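Local coordinates for protein alternansucrase (Leuconostoc mesenteroides, PDB 6HVG) that belongs to glycoside hydrolase family 70, joins a TIM-barrel-clan region to repeats of the choline-binding and cell-wall-binding type, and holds a calcium ion, at residues Glu1168-Thr1173 with Tyr1192-Lys1197; Tyr409-Thr414 with Ala1258-Lys1263; Phe704-Tyr709 with Leu730-Ala735; Asn700-Leu705 with Met864-Ser869. All coordinates share one frame; numbering follows the deposited sequence.

Interaction 1: residues Glu1168-Thr1173 with Tyr1192-Lys1197; sequences EVVTAT and YVANTK
E1168 has CG anti to its carbonyl carbon (chi1 -64°), while T1196 has OG1 between its backbone N and carbonyl carbon (chi1 47°). The two side chains cross at about a right angle. T1196 OG1 donates to E1168 OE1 at a very short and doubtful 2.5 Å. A1245 N donates to the same OE1, which therefore has two donors. K1197 lays CE against E1168 CG at 4.2 Å. Its NZ lies 5.1 Å from E1168 OE2, so any attraction acts without contact.

The strands pair antiparallel but are strongly twisted, their directions 118° apart. Hydrogen-bonded pairs E1168/A1194 and V1170/Y1192 flank the non-hydrogen-bonded pair V1169/V1193. V1170 N to Y1192 O measures 2.8 Å. V1170 and Y1192 lie side by side, with CG2 of the valine 4.0 Å from CB of the tyrosine. Y1192 OH bonds to E520 OE2 and L1254 N. V1169 CG2 meets V1193 CG2 at 4.2 Å on the other face.

Opposite G1166 the strand puts two residues, T1196 and K1197, a classic beta bulge. Strand 1190-1197 is an edge strand of an antiparallel sheet within this chain. Strand 1166-1175 separates it from strand 534-537, whose Y537 touches V1170, A1194 and T1196.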
# COMPACT_ATOMS: atom_id res chain seq x y z
N GLU A 1168 7.62 23.97 -8.52
CA GLU A 1168 9.00 24.09 -9.00
C GLU A 1168 9.25 22.98 -10.00
O GLU A 1168 8.48 22.01 -10.08
CB GLU A 1168 10.01 23.93 -7.88
CG GLU A 1168 9.98 24.97 -6.79
CD GLU A 1168 11.00 24.66 -5.69
OE1 GLU A 1168 10.68 23.82 -4.83
OE2 GLU A 1168 12.13 25.21 -5.71
N VAL A 1169 10.32 23.13 -10.78
CA VAL A 1169 10.69 22.11 -11.74
C VAL A 1169 11.85 21.34 -11.16
O VAL A 1169 12.91 21.91 -10.92
CB VAL A 1169 11.05 22.70 -13.12
CG1 VAL A 1169 11.53 21.61 -14.07
CG2 VAL A 1169 9.84 23.39 -13.73
N VAL A 1170 11.64 20.05 -10.94
CA VAL A 1170 12.66 19.15 -10.39
C VAL A 1170 13.14 18.21 -11.50
O VAL A 1170 12.46 18.07 -12.52
CB VAL A 1170 12.11 18.28 -9.22
CG1 VAL A 1170 11.51 19.15 -8.12
CG2 VAL A 1170 11.09 17.25 -9.71
N THR A 1171 14.29 17.57 -11.27
CA THR A 1171 14.75 16.46 -12.10
C THR A 1171 14.44 15.16 -11.35
O THR A 1171 14.95 14.93 -10.26
CB THR A 1171 16.26 16.55 -12.38
OG1 THR A 1171 16.53 17.66 -13.22
CG2 THR A 1171 16.75 15.32 -13.10
N ALA A 1172 13.63 14.30 -11.96
CA ALA A 1172 13.04 13.19 -11.24
C ALA A 1172 13.24 11.85 -11.92
O ALA A 1172 13.18 11.75 -13.14
CB ALA A 1172 11.55 13.44 -11.04
N THR A 1173 13.42 10.83 -11.10
CA THR A 1173 13.50 9.45 -11.55
C THR A 1173 12.44 8.63 -10.84
O THR A 1173 12.21 8.82 -9.65
CB THR A 1173 14.88 8.86 -11.21
OG1 THR A 1173 15.90 9.64 -11.83
CG2 THR A 1173 15.00 7.42 -11.68
N TYR A 1192 10.22 17.61 -14.29
CA TYR A 1192 8.89 17.36 -13.76
C TYR A 1192 8.48 18.56 -12.94
O TYR A 1192 9.33 19.18 -12.30
CB TYR A 1192 8.92 16.13 -12.86
CG TYR A 1192 7.60 15.51 -12.56
CD1 TYR A 1192 7.02 14.63 -13.44
CD2 TYR A 1192 6.95 15.75 -11.37
CE1 TYR A 1192 5.80 14.03 -13.17
CE2 TYR A 1192 5.74 15.17 -11.09
CZ TYR A 1192 5.17 14.30 -11.98
OH TYR A 1192 3.95 13.72 -11.69
N VAL A 1193 7.19 18.89 -12.99
CA VAL A 1193 6.64 19.95 -12.17
C VAL A 1193 6.07 19.30 -10.93
O VAL A 1193 5.14 18.52 -11.01
CB VAL A 1193 5.51 20.70 -12.89
CG1 VAL A 1193 4.81 21.65 -11.94
CG2 VAL A 1193 6.07 21.49 -14.06
N ALA A 1194 6.65 19.63 -9.78
CA ALA A 1194 6.19 19.12 -8.51
C ALA A 1194 5.68 20.26 -7.65
O ALA A 1194 5.97 21.42 -7.91
CB ALA A 1194 7.32 18.40 -7.80
N ASN A 1195 4.89 19.92 -6.63
CA ASN A 1195 4.44 20.90 -5.65
C ASN A 1195 5.29 20.78 -4.38
O ASN A 1195 5.01 19.97 -3.53
CB ASN A 1195 2.95 20.72 -5.35
CG ASN A 1195 2.07 21.47 -6.31
OD1 ASN A 1195 1.75 20.98 -7.37
ND2 ASN A 1195 1.68 22.68 -5.95
N THR A 1196 6.31 21.62 -4.29
CA THR A 1196 7.35 21.48 -3.28
C THR A 1196 7.57 22.70 -2.39
O THR A 1196 8.29 22.62 -1.40
CB THR A 1196 8.70 21.21 -3.98
OG1 THR A 1196 8.87 22.14 -5.06
CG2 THR A 1196 8.73 19.79 -4.51
N LYS A 1197 6.96 23.83 -2.74
CA LYS A 1197 7.26 25.10 -2.11
C LYS A 1197 6.13 25.50 -1.19
O LYS A 1197 4.98 25.51 -1.58
CB LYS A 1197 7.48 26.16 -3.18
CG LYS A 1197 8.40 27.30 -2.79
CD LYS A 1197 8.40 28.41 -3.83
CE LYS A 1197 9.70 28.49 -4.60
NZ LYS A 1197 9.70 29.65 -5.53

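Interaction 2: residues Tyr409-Thr414 with Ala1258-Lys1263; sequences YLTADT and AYYVLK
T411 CB and A412 N lie over a face of the Y1260 ring; T411 CB is 3.6 Å above the ring plane, offset toward the rim, a CH-pi contact. Y1260 has CG anti to its backbone N (chi1 -180°), which brings CG nearer T411. D413 OD2 lies at the ring edge, in plane, the carboxylate turned 66° from the ring; its approach to Y1260 OH is modelled too tightly to interpret. At the Y409 ring, a water sits at the edge, in plane; V1261 CG1 approaches Y409 CB to 3.9 Å.

The backbones share a single bridge at T411 and V1261. L1262 N donates to L410 O at 3.0 Å; the bond from A412 N to Y1260 O is weak. The water links L410 N to L1262 O, to which it donates at 2.6 Å. T411-T414 form a type I turn, and T411 N donates to T414 OG1 in a nearly straight bond (170°).

The segments, 844 residues apart at their closest ends, meet in keeping with the U-shaped chain course of family 70. The carboxylate of D413 is held by T411 OG1, which donates to D413 OD1 at 2.6 Å; the Y1260 OH bond is doubtful.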
# COMPACT_ATOMS: atom_id res chain seq x y z
N TYR A 409 10.68 27.08 -17.43
CA TYR A 409 10.27 26.05 -18.36
C TYR A 409 8.81 26.20 -18.73
O TYR A 409 8.07 26.88 -18.02
CB TYR A 409 10.50 24.69 -17.73
CG TYR A 409 11.95 24.39 -17.54
CD1 TYR A 409 12.70 23.81 -18.54
CD2 TYR A 409 12.58 24.71 -16.36
CE1 TYR A 409 14.04 23.54 -18.37
CE2 TYR A 409 13.92 24.43 -16.17
CZ TYR A 409 14.64 23.85 -17.18
OH TYR A 409 15.97 23.56 -17.00
N LEU A 410 8.41 25.58 -19.84
CA LEU A 410 7.04 25.63 -20.31
C LEU A 410 6.35 24.31 -20.06
O LEU A 410 6.99 23.29 -19.96
CB LEU A 410 7.00 25.92 -21.81
CG LEU A 410 7.82 27.09 -22.35
CD1 LEU A 410 7.55 27.23 -23.83
CD2 LEU A 410 7.49 28.39 -21.63
N THR A 411 5.02 24.34 -20.00
CA THR A 411 4.23 23.14 -19.77
C THR A 411 3.18 22.97 -20.86
O THR A 411 2.90 23.89 -21.58
CB THR A 411 3.56 23.17 -18.34
OG1 THR A 411 2.66 24.28 -18.21
CG2 THR A 411 4.60 23.29 -17.24
N ALA A 412 2.58 21.80 -20.95
CA ALA A 412 1.57 21.52 -21.96
C ALA A 412 0.38 22.51 -21.92
O ALA A 412 -0.17 22.89 -22.96
CB ALA A 412 1.06 20.09 -21.82
N ASP A 413 0.00 22.93 -20.72
CA ASP A 413 -1.14 23.83 -20.51
C ASP A 413 -0.72 25.29 -20.38
O ASP A 413 -1.49 26.15 -19.95
CB ASP A 413 -1.92 23.39 -19.27
CG ASP A 413 -1.06 23.37 -18.00
OD1 ASP A 413 0.15 23.66 -18.08
OD2 ASP A 413 -1.59 23.06 -16.94
N THR A 414 0.53 25.59 -20.76
CA THR A 414 1.03 26.97 -20.86
C THR A 414 0.21 27.78 -21.84
O THR A 414 -0.12 27.30 -22.93
CB THR A 414 2.50 27.02 -21.34
OG1 THR A 414 3.37 26.71 -20.27
CG2 THR A 414 2.88 28.42 -21.84
N ALA A 1258 5.46 12.23 -18.01
CA ALA A 1258 6.90 12.26 -18.16
C ALA A 1258 7.38 13.50 -18.91
O ALA A 1258 8.50 13.97 -18.70
CB ALA A 1258 7.36 11.01 -18.89
N TYR A 1259 6.54 14.03 -19.82
CA TYR A 1259 6.94 15.19 -20.64
C TYR A 1259 5.91 16.30 -20.63
O TYR A 1259 5.58 16.87 -21.65
CB TYR A 1259 7.27 14.74 -22.07
CG TYR A 1259 8.39 13.73 -22.10
CD1 TYR A 1259 9.70 14.13 -21.86
CD2 TYR A 1259 8.15 12.37 -22.35
CE1 TYR A 1259 10.73 13.22 -21.87
CE2 TYR A 1259 9.19 11.45 -22.37
CZ TYR A 1259 10.48 11.88 -22.13
OH TYR A 1259 11.52 10.97 -22.13
N TYR A 1260 5.39 16.60 -19.44
CA TYR A 1260 4.54 17.77 -19.21
C TYR A 1260 5.40 19.04 -19.28
O TYR A 1260 4.90 20.10 -19.64
CB TYR A 1260 3.87 17.64 -17.84
CG TYR A 1260 2.95 18.76 -17.43
CD1 TYR A 1260 1.75 18.96 -18.08
CD2 TYR A 1260 3.25 19.58 -16.35
CE1 TYR A 1260 0.90 19.95 -17.69
CE2 TYR A 1260 2.41 20.59 -15.96
CZ TYR A 1260 1.24 20.78 -16.63
OH TYR A 1260 0.39 21.80 -16.24
N VAL A 1261 6.68 18.91 -18.93
CA VAL A 1261 7.66 19.96 -19.16
C VAL A 1261 8.14 19.82 -20.60
O VAL A 1261 8.68 18.78 -20.97
CB VAL A 1261 8.88 19.84 -18.23
CG1 VAL A 1261 9.88 20.96 -18.49
CG2 VAL A 1261 8.45 19.85 -16.76
N LEU A 1262 7.94 20.86 -21.41
CA LEU A 1262 8.05 20.74 -22.86
C LEU A 1262 9.46 20.74 -23.39
O LEU A 1262 10.33 21.45 -22.90
CB LEU A 1262 7.26 21.85 -23.53
CG LEU A 1262 5.76 21.80 -23.24
CD1 LEU A 1262 5.05 23.04 -23.76
CD2 LEU A 1262 5.18 20.55 -23.85
N LYS A 1263 9.65 19.92 -24.42
CA LYS A 1263 10.95 19.50 -24.89
C LYS A 1263 10.92 19.36 -26.41
O LYS A 1263 9.87 19.08 -26.97
CB LYS A 1263 11.25 18.16 -24.23
CG LYS A 1263 12.60 17.51 -24.44
CD LYS A 1263 12.45 16.00 -24.32
CE LYS A 1263 13.72 15.21 -24.11
NZ LYS A 1263 13.44 13.76 -24.27
O HOH W 1 10.29 23.61 -21.37

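Interaction 3: residues Phe704-Tyr709 with Leu730-Ala735; sequences FLDTGY and LVNRIA
D706 OD2 is gripped by two groups. A water donates to it at 2.6 Å, and the backbone N of T729 donates as well. The same water accepts from N732 ND2 at 3.0 Å and so ties the two segments together. The other oxygen, D706 OD1, forms a salt bridge with R724. A second water joins the backbones: it donates to L705 O at 2.6 Å and accepts from R733 N at 2.7 Å.

N732 has CG anti to its backbone N (chi1 -159°), which sets CG over the Y709 ring, toward the ring's CG and CD2 atoms. N732 CB sits 3.6 Å above the centre of the Y709 ring, a CH-pi contact. The amide plane is 18° from the ring plane, so the two flat groups are stacked.

The apolar side of the contact belongs to I734. Its side chain crosses that of L705 at about a right angle, with I734 CG1 3.9 Å from L705 CB. I734 CD1 reaches on to T707 CG2 at 4.0 Å. T707-Y709 form a short 3-10 turn, and Y709 N bonds back to D706 O.

Both segments lie in the long loop region between helix 681-692 and strand 735-736, the second running into the strand at A735. N732 OD1 accepts from I734 N at 3.0 Å, with the donor 48° out of the carbonyl plane. This is an Asx turn, placed just before the chain enters strand 735-736.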
# COMPACT_ATOMS: atom_id res chain seq x y z
N PHE A 704 4.08 -18.23 23.35
CA PHE A 704 4.40 -17.07 24.18
C PHE A 704 5.64 -17.28 25.05
O PHE A 704 6.34 -16.32 25.38
CB PHE A 704 3.23 -16.71 25.09
CG PHE A 704 2.12 -15.96 24.41
CD1 PHE A 704 2.24 -14.63 24.16
CD2 PHE A 704 0.95 -16.59 24.06
CE1 PHE A 704 1.20 -13.93 23.56
CE2 PHE A 704 -0.09 -15.90 23.47
CZ PHE A 704 0.04 -14.57 23.21
N LEU A 705 5.90 -18.53 25.42
CA LEU A 705 7.00 -18.84 26.33
C LEU A 705 8.38 -18.65 25.69
O LEU A 705 9.30 -18.20 26.39
CB LEU A 705 6.87 -20.29 26.85
CG LEU A 705 5.59 -20.66 27.60
CD1 LEU A 705 5.62 -22.09 28.09
CD2 LEU A 705 5.35 -19.74 28.78
N ASP A 706 8.52 -19.00 24.41
CA ASP A 706 9.80 -18.96 23.69
C ASP A 706 10.80 -19.81 24.47
O ASP A 706 11.80 -19.30 24.99
CB ASP A 706 10.25 -17.51 23.50
CG ASP A 706 11.57 -17.38 22.73
OD1 ASP A 706 11.84 -18.20 21.84
OD2 ASP A 706 12.35 -16.44 23.01
N THR A 707 10.51 -21.11 24.60
CA THR A 707 11.35 -22.00 25.41
C THR A 707 12.76 -22.14 24.86
O THR A 707 13.70 -22.40 25.60
CB THR A 707 10.71 -23.39 25.57
OG1 THR A 707 10.40 -23.93 24.28
CG2 THR A 707 9.42 -23.29 26.37
N GLY A 708 12.90 -21.95 23.55
CA GLY A 708 14.20 -21.89 22.92
C GLY A 708 15.17 -20.94 23.59
O GLY A 708 16.37 -21.04 23.41
N TYR A 709 14.63 -19.99 24.35
CA TYR A 709 15.44 -19.08 25.12
C TYR A 709 16.44 -19.87 25.95
O TYR A 709 17.61 -19.53 25.98
CB TYR A 709 14.54 -18.23 26.03
CG TYR A 709 15.30 -17.31 26.96
CD1 TYR A 709 15.86 -16.14 26.49
CD2 TYR A 709 15.46 -17.60 28.32
CE1 TYR A 709 16.55 -15.29 27.33
CE2 TYR A 709 16.16 -16.77 29.16
CZ TYR A 709 16.71 -15.61 28.66
OH TYR A 709 17.42 -14.78 29.49
N LEU A 730 11.34 -10.68 22.85
CA LEU A 730 12.33 -9.73 23.37
C LEU A 730 12.68 -9.92 24.84
O LEU A 730 13.83 -9.74 25.24
CB LEU A 730 11.79 -8.33 23.17
CG LEU A 730 12.61 -7.18 23.75
CD1 LEU A 730 13.94 -7.07 23.02
CD2 LEU A 730 11.84 -5.87 23.65
N VAL A 731 11.67 -10.30 25.64
CA VAL A 731 11.85 -10.50 27.08
C VAL A 731 11.30 -11.87 27.47
O VAL A 731 10.10 -12.13 27.32
CB VAL A 731 11.12 -9.41 27.88
CG1 VAL A 731 11.17 -9.69 29.39
CG2 VAL A 731 11.68 -8.04 27.58
N ASN A 732 12.15 -12.75 27.98
CA ASN A 732 11.65 -14.03 28.45
C ASN A 732 10.93 -13.87 29.78
O ASN A 732 11.39 -13.15 30.67
CB ASN A 732 12.74 -15.10 28.59
CG ASN A 732 12.16 -16.51 28.56
OD1 ASN A 732 11.82 -17.09 29.60
ND2 ASN A 732 12.01 -17.06 27.38
N ARG A 733 9.79 -14.54 29.89
CA ARG A 733 8.95 -14.43 31.06
C ARG A 733 8.59 -15.78 31.67
O ARG A 733 7.71 -15.87 32.53
CB ARG A 733 7.69 -13.67 30.66
CG ARG A 733 7.95 -12.21 30.36
CD ARG A 733 6.69 -11.47 30.01
NE ARG A 733 6.94 -10.06 29.76
CZ ARG A 733 7.26 -9.53 28.57
NH1 ARG A 733 7.37 -10.28 27.49
NH2 ARG A 733 7.48 -8.23 28.48
N ILE A 734 9.32 -16.83 31.29
CA ILE A 734 9.09 -18.16 31.85
C ILE A 734 9.42 -18.16 33.33
O ILE A 734 8.63 -18.64 34.14
CB ILE A 734 9.95 -19.22 31.14
CG1 ILE A 734 9.42 -19.43 29.71
CG2 ILE A 734 9.96 -20.53 31.92
CD1 ILE A 734 10.32 -20.27 28.81
N ALA A 735 10.59 -17.61 33.67
CA ALA A 735 10.96 -17.40 35.07
C ALA A 735 11.80 -16.13 35.20
O ALA A 735 13.01 -16.20 35.36
CB ALA A 735 11.72 -18.59 35.62
O HOH W 2 8.83 -16.18 27.96
O HOH W 3 13.04 -15.24 25.24

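Interaction 4: residues Asn700-Leu705 with Met864-Ser869; sequences NMWYFL and MATDSS
The backbone of W702 passes that of T866 with their CA atoms 5.8 Å apart, a turn of helical conformation lying against the end of strand 862-866. The strand belongs to a large antiparallel sheet, consistent with the beta domain (domain C) that in this family is set between barrel strands. Within the turn, Y703 N bonds to N700 O, F704 N to M701 O and L705 N to W702 O.

The side chains meet by packing. L705 splits its two methyls. CD2 lies 3.5 Å from M864 CG, and CD1 meets T866 OG1 tip to tip at 3.5 Å. F704 CB touches M864 SD more loosely. T866 turns its CG2 to the backbone of M701, 3.8 Å from M701 C. Its OG1 also makes a weak bond to S868 O.

Helices 681-692 and 807-814 touch the side chains of M701 and F704, which also rest on L881 of the next strand. N700 ND2 bonds to G870 O, just past the second segment.

W702 has CG anti to its backbone N (chi1 -173°), and its side chain crosses that of T866 at about a right angle. T866 OG1 lies at the indole edge, near its plane, 3.6 Å from W702 CD1. S868 OG is 3.7 Å from W702 CB. S869 O stands 3.1 Å above the W702 ring plane, offset toward the rim.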
# COMPACT_ATOMS: atom_id res chain seq x y z
N ASN A 700 -0.55 -22.19 19.32
CA ASN A 700 -0.70 -22.47 20.73
C ASN A 700 -0.13 -21.38 21.64
O ASN A 700 0.80 -20.65 21.27
CB ASN A 700 -0.04 -23.80 21.08
CG ASN A 700 -0.88 -24.98 20.68
OD1 ASN A 700 -1.94 -24.83 20.08
ND2 ASN A 700 -0.40 -26.17 20.99
N MET A 701 -0.71 -21.28 22.83
CA MET A 701 -0.24 -20.36 23.85
C MET A 701 1.20 -20.69 24.22
O MET A 701 1.93 -19.81 24.65
CB MET A 701 -1.12 -20.44 25.08
CG MET A 701 -2.60 -20.16 24.86
SD MET A 701 -3.00 -18.53 24.22
CE MET A 701 -2.49 -17.51 25.61
N TRP A 702 1.60 -21.95 24.05
CA TRP A 702 3.01 -22.38 24.17
C TRP A 702 3.99 -21.40 23.54
O TRP A 702 5.05 -21.16 24.10
CB TRP A 702 3.22 -23.77 23.54
CG TRP A 702 4.60 -24.37 23.76
CD1 TRP A 702 5.08 -24.90 24.94
CD2 TRP A 702 5.65 -24.51 22.81
NE1 TRP A 702 6.38 -25.35 24.77
CE2 TRP A 702 6.75 -25.12 23.47
CE3 TRP A 702 5.78 -24.16 21.45
CZ2 TRP A 702 7.95 -25.40 22.82
CZ3 TRP A 702 6.98 -24.43 20.81
CH2 TRP A 702 8.05 -25.05 21.50
N TYR A 703 3.64 -20.83 22.39
CA TYR A 703 4.57 -19.95 21.68
C TYR A 703 4.94 -18.67 22.44
O TYR A 703 6.02 -18.12 22.20
CB TYR A 703 4.04 -19.62 20.27
CG TYR A 703 4.17 -20.79 19.32
CD1 TYR A 703 5.40 -21.15 18.79
CD2 TYR A 703 3.06 -21.57 18.98
CE1 TYR A 703 5.53 -22.23 17.94
CE2 TYR A 703 3.18 -22.65 18.14
CZ TYR A 703 4.42 -22.97 17.63
OH TYR A 703 4.54 -24.04 16.80
N PHE A 704 4.08 -18.23 23.35
CA PHE A 704 4.40 -17.07 24.18
C PHE A 704 5.64 -17.28 25.05
O PHE A 704 6.34 -16.32 25.38
CB PHE A 704 3.23 -16.71 25.09
CG PHE A 704 2.12 -15.96 24.41
CD1 PHE A 704 2.24 -14.63 24.16
CD2 PHE A 704 0.95 -16.59 24.06
CE1 PHE A 704 1.20 -13.93 23.56
CE2 PHE A 704 -0.09 -15.90 23.47
CZ PHE A 704 0.04 -14.57 23.21
N LEU A 705 5.90 -18.53 25.42
CA LEU A 705 7.00 -18.84 26.33
C LEU A 705 8.38 -18.65 25.69
O LEU A 705 9.30 -18.20 26.39
CB LEU A 705 6.87 -20.29 26.85
CG LEU A 705 5.59 -20.66 27.60
CD1 LEU A 705 5.62 -22.09 28.09
CD2 LEU A 705 5.35 -19.74 28.78
N MET A 864 5.70 -17.81 33.76
CA MET A 864 4.79 -18.08 32.69
C MET A 864 5.02 -19.52 32.26
O MET A 864 6.17 -19.96 32.10
CB MET A 864 5.02 -17.10 31.53
CG MET A 864 3.89 -17.07 30.51
SD MET A 864 4.18 -15.93 29.12
CE MET A 864 3.79 -14.37 29.87
N ALA A 865 3.93 -20.26 32.13
CA ALA A 865 3.96 -21.68 31.78
C ALA A 865 2.69 -22.01 31.00
O ALA A 865 1.78 -21.19 30.91
CB ALA A 865 4.03 -22.54 33.03
N THR A 866 2.67 -23.19 30.40
CA THR A 866 1.50 -23.65 29.66
C THR A 866 1.34 -25.13 29.86
O THR A 866 2.34 -25.85 30.02
CB THR A 866 1.59 -23.41 28.13
OG1 THR A 866 2.78 -24.00 27.60
CG2 THR A 866 1.55 -21.91 27.77
N ASP A 867 0.09 -25.58 29.86
CA ASP A 867 -0.18 -27.00 29.90
C ASP A 867 0.04 -27.53 28.49
O ASP A 867 -0.89 -27.97 27.84
CB ASP A 867 -1.61 -27.24 30.37
CG ASP A 867 -1.91 -28.72 30.54
OD1 ASP A 867 -0.98 -29.51 30.83
OD2 ASP A 867 -3.09 -29.08 30.34
N SER A 868 1.29 -27.45 28.03
CA SER A 868 1.64 -27.75 26.66
C SER A 868 3.16 -27.82 26.50
O SER A 868 3.90 -27.18 27.24
CB SER A 868 1.07 -26.68 25.74
OG SER A 868 1.51 -26.89 24.42
N SER A 869 3.61 -28.60 25.52
CA SER A 869 5.03 -28.81 25.28
C SER A 869 5.46 -28.45 23.86
O SER A 869 6.64 -28.56 23.53
CB SER A 869 5.36 -30.28 25.55
OG SER A 869 6.75 -30.54 25.45

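In the fold
The four contacts form two clusters on opposite sides of the chain's centre. Interactions 1 and 2 have centres 12 Å apart and touch: V1193 CG2 packs on T411 CG2 at 3.9 Å, and V1169 CG1 on Y409 CD2 at 4.0 Å. Interactions 3 and 4 have centres 9 Å apart and share F704 and L705. I734 O and M864 N, 3.1 Å apart, probably hydrogen-bond between them. The centres of interactions 1 and 3 are 51 Å apart. Along the chain, the loop closed by interaction 2 encloses the other three. The calcium ion, bound by E575, D581, N625 and D1159, lies about 14 Å from the T1196 side chain of interaction 1.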